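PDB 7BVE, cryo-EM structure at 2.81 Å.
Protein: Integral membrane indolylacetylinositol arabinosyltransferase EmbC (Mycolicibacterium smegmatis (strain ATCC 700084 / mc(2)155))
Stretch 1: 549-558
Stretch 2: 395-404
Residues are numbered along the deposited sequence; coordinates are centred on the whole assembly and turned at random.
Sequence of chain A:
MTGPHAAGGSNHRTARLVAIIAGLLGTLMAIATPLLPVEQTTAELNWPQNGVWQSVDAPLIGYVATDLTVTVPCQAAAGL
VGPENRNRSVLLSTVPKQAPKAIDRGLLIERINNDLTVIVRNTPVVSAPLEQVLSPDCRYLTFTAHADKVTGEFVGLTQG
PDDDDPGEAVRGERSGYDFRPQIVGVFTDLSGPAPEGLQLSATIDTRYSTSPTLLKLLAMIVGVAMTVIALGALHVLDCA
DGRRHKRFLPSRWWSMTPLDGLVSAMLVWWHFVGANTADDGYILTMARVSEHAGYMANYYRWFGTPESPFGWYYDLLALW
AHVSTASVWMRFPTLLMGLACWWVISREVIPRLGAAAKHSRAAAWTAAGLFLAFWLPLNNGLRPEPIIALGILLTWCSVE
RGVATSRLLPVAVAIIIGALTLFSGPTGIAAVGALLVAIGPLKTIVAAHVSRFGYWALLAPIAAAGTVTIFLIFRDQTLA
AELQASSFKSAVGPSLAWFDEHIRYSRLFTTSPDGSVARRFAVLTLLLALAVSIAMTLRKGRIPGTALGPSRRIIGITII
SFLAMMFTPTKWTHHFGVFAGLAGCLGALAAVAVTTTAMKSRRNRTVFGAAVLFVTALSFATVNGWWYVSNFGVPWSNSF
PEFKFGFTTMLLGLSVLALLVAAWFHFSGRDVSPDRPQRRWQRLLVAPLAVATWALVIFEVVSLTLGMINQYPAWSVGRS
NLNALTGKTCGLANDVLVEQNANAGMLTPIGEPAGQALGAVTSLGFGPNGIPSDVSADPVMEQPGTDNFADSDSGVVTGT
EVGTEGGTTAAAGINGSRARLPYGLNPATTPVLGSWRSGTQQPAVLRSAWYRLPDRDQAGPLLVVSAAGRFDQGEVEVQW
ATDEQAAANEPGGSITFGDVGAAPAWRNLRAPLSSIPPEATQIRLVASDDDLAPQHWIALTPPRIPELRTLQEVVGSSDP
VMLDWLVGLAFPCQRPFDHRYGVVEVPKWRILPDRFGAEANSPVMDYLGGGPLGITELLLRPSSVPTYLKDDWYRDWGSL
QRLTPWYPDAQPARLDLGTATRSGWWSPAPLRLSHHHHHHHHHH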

# COMPACT_ATOMS: atom_id res chain seq x y z
N GLY A 549 -37.43 15.33 8.28
CA GLY A 549 -37.38 13.89 8.09
C GLY A 549 -36.59 13.37 6.90
O GLY A 549 -35.70 12.53 7.07
N PRO A 550 -36.91 13.82 5.67
CA PRO A 550 -36.13 13.36 4.50
C PRO A 550 -34.66 13.72 4.53
O PRO A 550 -33.84 12.91 4.09
CB PRO A 550 -36.85 14.05 3.34
CG PRO A 550 -38.21 14.20 3.80
CD PRO A 550 -38.15 14.48 5.25
N SER A 551 -34.30 14.89 5.06
CA SER A 551 -32.89 15.27 5.15
C SER A 551 -32.14 14.37 6.12
O SER A 551 -31.03 13.88 5.81
CB SER A 551 -32.79 16.73 5.57
OG SER A 551 -33.43 17.56 4.63
N ARG A 552 -32.74 14.14 7.30
CA ARG A 552 -32.19 13.20 8.27
C ARG A 552 -32.00 11.81 7.68
O ARG A 552 -30.96 11.17 7.88
CB ARG A 552 -33.10 13.10 9.49
CG ARG A 552 -33.19 14.32 10.37
CD ARG A 552 -34.08 13.98 11.56
NE ARG A 552 -34.34 15.13 12.42
CZ ARG A 552 -33.56 15.51 13.42
NH1 ARG A 552 -32.45 14.83 13.68
NH2 ARG A 552 -33.87 16.56 14.15
N ARG A 553 -32.99 11.35 6.91
CA ARG A 553 -32.93 9.98 6.41
C ARG A 553 -31.94 9.82 5.26
O ARG A 553 -31.31 8.76 5.15
CB ARG A 553 -34.34 9.52 6.01
CG ARG A 553 -35.21 9.23 7.23
CD ARG A 553 -36.47 8.44 6.89
NE ARG A 553 -37.51 9.22 6.22
CZ ARG A 553 -38.50 9.82 6.87
NH1 ARG A 553 -38.58 9.73 8.18
NH2 ARG A 553 -39.41 10.51 6.19
N ILE A 554 -31.75 10.85 4.44
CA ILE A 554 -30.70 10.83 3.41
C ILE A 554 -29.32 10.72 4.05
O ILE A 554 -28.49 9.88 3.65
CB ILE A 554 -30.81 12.07 2.51
CG1 ILE A 554 -32.01 11.96 1.56
CG2 ILE A 554 -29.55 12.30 1.72
CD1 ILE A 554 -31.90 10.82 0.59
N ILE A 555 -29.05 11.56 5.06
CA ILE A 555 -27.73 11.54 5.70
C ILE A 555 -27.49 10.21 6.43
O ILE A 555 -26.39 9.63 6.35
CB ILE A 555 -27.59 12.74 6.65
CG1 ILE A 555 -27.69 14.04 5.85
CG2 ILE A 555 -26.27 12.72 7.37
CD1 ILE A 555 -27.83 15.26 6.71
N GLY A 556 -28.53 9.67 7.07
CA GLY A 556 -28.39 8.39 7.75
C GLY A 556 -28.14 7.23 6.81
O GLY A 556 -27.31 6.36 7.09
N ILE A 557 -28.84 7.20 5.67
CA ILE A 557 -28.65 6.13 4.69
C ILE A 557 -27.25 6.18 4.08
O ILE A 557 -26.61 5.14 3.88
CB ILE A 557 -29.76 6.19 3.63
CG1 ILE A 557 -31.04 5.63 4.22
CG2 ILE A 557 -29.42 5.42 2.38
CD1 ILE A 557 -32.18 5.74 3.33
N THR A 558 -26.71 7.39 3.86
CA THR A 558 -25.36 7.48 3.30
C THR A 558 -24.29 7.02 4.30
O THR A 558 -23.34 6.32 3.92
CB THR A 558 -25.10 8.91 2.85
OG1 THR A 558 -26.17 9.32 1.99
CG2 THR A 558 -23.81 8.98 2.05
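Stretch 2 395-404: TWCSVERGVA

A single tryptophan, Trp396, reaches across between two helices whose axes come no closer than 11.8 Å, and its indole lies as a knob in a hole made by Pro550, Arg553, Ile554 and Ile557. The contact is carried mainly by side chains, though Pro550 O also comes within 4.0 Å of Trp396 CZ2, and it buries a modest 346 Å² in total, counting both sides.

Stretch 2 is helical from Thr395 to Ala404, and its helix extends beyond both ends of the stretch, as does that of stretch 1. Backbone hydrogen bonds of the i to i+4 type run along it, for example from Val399 N to Thr395 O (3.0 Å) and from Glu400 N to Trp396 O (2.9 Å). The helix runs roughly antiparallel to stretch 1, with 151° between the two N-to-C directions. In this register Glu400 lies opposite Pro550, their CA atoms 7.6 Å apart, and Trp396 lies opposite Ile554, with 8.5 Å between CA atoms. Moving forward along stretch 2 therefore means moving back along stretch 1.

Trp396 directs its CA-to-CB bond toward stretch 1, and with chi1 at t and chi2 at 73° it brings the indole into the hole. Ile554 covers one face of the ring: its CD1 stands 3.8 Å from the centroid of the six-membered ring and only 15° off the normal, a CH-pi contact, and the same CD1 is 3.7 Å from Trp396 CE2. The CA-to-CB bond of Ile554 points sideways, but both of its chi angles are m and the end of the side chain comes nearer to the tryptophan. Ile557 approaches obliquely and closely, with its CD1 3.4 Å from Trp396 CD1. Arg553 CB lies at the ring edge, 3.8 Å from Trp396 NE1. Pro550 CB packs 4.1 Å from Trp396 CZ2.

One turn along from the tryptophan, the contact becomes ionic. Glu400 also has a sideways CA-to-CB bond, yet its chi1 of t and chi2 of p bring the carboxylate nearer to stretch 1, where it forms a salt bridge with Arg553. Arg553 NH2 donates to Glu400 OE1 at 2.9 Å, and Arg553 NE donates to the same oxygen at 3.1 Å, so OE1 is gripped near the plane of the guanidinium, at its edge. A weak third hydrogen bond runs from Arg553 NH2 to Glu400 OE2 at 3.0 Å. That second oxygen is also hydrogen-bonded elsewhere in the structure and lies 3.3 Å from Pro550 CG. Arg553 thus serves both halves of the contact, its CB beside the indole and its guanidinium on the carboxylate.

Farther along stretch 2, Val403 points toward stretch 1 and places CG1 4.2 Å from Arg553 NH2, packing obliquely to the guanidinium. The CA-to-CB bond of Val399 points the same way, but its CG1 stays 5.5 Å from Arg553 NE, the closest approach of its side chain to stretch 1. Cys397, Ser398, Arg401 and Gly402 make no contact with it.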

# COMPACT_ATOMS: atom_id res chain seq x y z
N THR A 395 -36.03 2.02 -2.99
CA THR A 395 -36.33 1.65 -1.61
C THR A 395 -36.61 2.88 -0.76
O THR A 395 -37.61 2.93 -0.03
CB THR A 395 -35.17 0.85 -1.03
OG1 THR A 395 -34.92 -0.29 -1.84
CG2 THR A 395 -35.51 0.37 0.35
N TRP A 396 -35.75 3.91 -0.87
CA TRP A 396 -35.97 5.13 -0.10
C TRP A 396 -37.24 5.86 -0.54
O TRP A 396 -37.96 6.42 0.29
CB TRP A 396 -34.78 6.07 -0.23
CG TRP A 396 -34.92 7.32 0.61
CD1 TRP A 396 -34.80 7.40 1.95
CD2 TRP A 396 -35.25 8.63 0.15
NE1 TRP A 396 -35.00 8.69 2.37
CE2 TRP A 396 -35.29 9.46 1.28
CE3 TRP A 396 -35.52 9.18 -1.10
CZ2 TRP A 396 -35.57 10.81 1.20
CZ3 TRP A 396 -35.82 10.52 -1.17
CH2 TRP A 396 -35.84 11.32 -0.03
N CYS A 397 -37.56 5.83 -1.84
CA CYS A 397 -38.75 6.52 -2.32
C CYS A 397 -40.02 5.81 -1.89
O CYS A 397 -41.01 6.46 -1.52
CB CYS A 397 -38.71 6.67 -3.83
SG CYS A 397 -37.45 7.80 -4.42
N SER A 398 -40.02 4.47 -1.87
CA SER A 398 -41.19 3.74 -1.41
C SER A 398 -41.42 3.92 0.08
O SER A 398 -42.56 4.10 0.53
CB SER A 398 -41.04 2.25 -1.73
OG SER A 398 -40.96 2.04 -3.12
N VAL A 399 -40.34 3.89 0.88
CA VAL A 399 -40.46 4.13 2.31
C VAL A 399 -40.94 5.55 2.59
O VAL A 399 -41.83 5.76 3.41
CB VAL A 399 -39.11 3.85 3.01
CG1 VAL A 399 -39.13 4.32 4.44
CG2 VAL A 399 -38.83 2.39 2.98
N GLU A 400 -40.41 6.53 1.85
CA GLU A 400 -40.78 7.92 2.06
C GLU A 400 -42.22 8.18 1.67
O GLU A 400 -42.89 9.05 2.24
CB GLU A 400 -39.82 8.80 1.26
CG GLU A 400 -39.98 10.27 1.50
CD GLU A 400 -39.55 10.67 2.89
OE1 GLU A 400 -38.60 10.05 3.42
OE2 GLU A 400 -40.17 11.59 3.46
N ARG A 401 -42.74 7.43 0.70
CA ARG A 401 -44.15 7.54 0.36
C ARG A 401 -45.03 6.81 1.36
O ARG A 401 -46.20 7.16 1.54
CB ARG A 401 -44.36 7.01 -1.06
CG ARG A 401 -45.71 7.22 -1.66
CD ARG A 401 -45.63 6.84 -3.10
NE ARG A 401 -44.77 7.77 -3.82
CZ ARG A 401 -45.22 8.87 -4.43
NH1 ARG A 401 -44.38 9.68 -5.05
NH2 ARG A 401 -46.51 9.13 -4.43
N GLY A 402 -44.49 5.79 2.04
CA GLY A 402 -45.27 5.12 3.06
C GLY A 402 -45.44 5.95 4.32
O GLY A 402 -46.44 5.82 5.03
N VAL A 403 -44.48 6.82 4.62
CA VAL A 403 -44.54 7.66 5.81
C VAL A 403 -45.58 8.75 5.63
O VAL A 403 -46.36 9.06 6.53
CB VAL A 403 -43.16 8.24 6.12
CG1 VAL A 403 -43.21 9.16 7.31
CG2 VAL A 403 -42.19 7.15 6.36
N ALA A 404 -45.60 9.36 4.44
CA ALA A 404 -46.46 10.51 4.17
C ALA A 404 -47.93 10.12 4.16
O ALA A 404 -48.74 10.66 4.91
CB ALA A 404 -46.06 11.14 2.84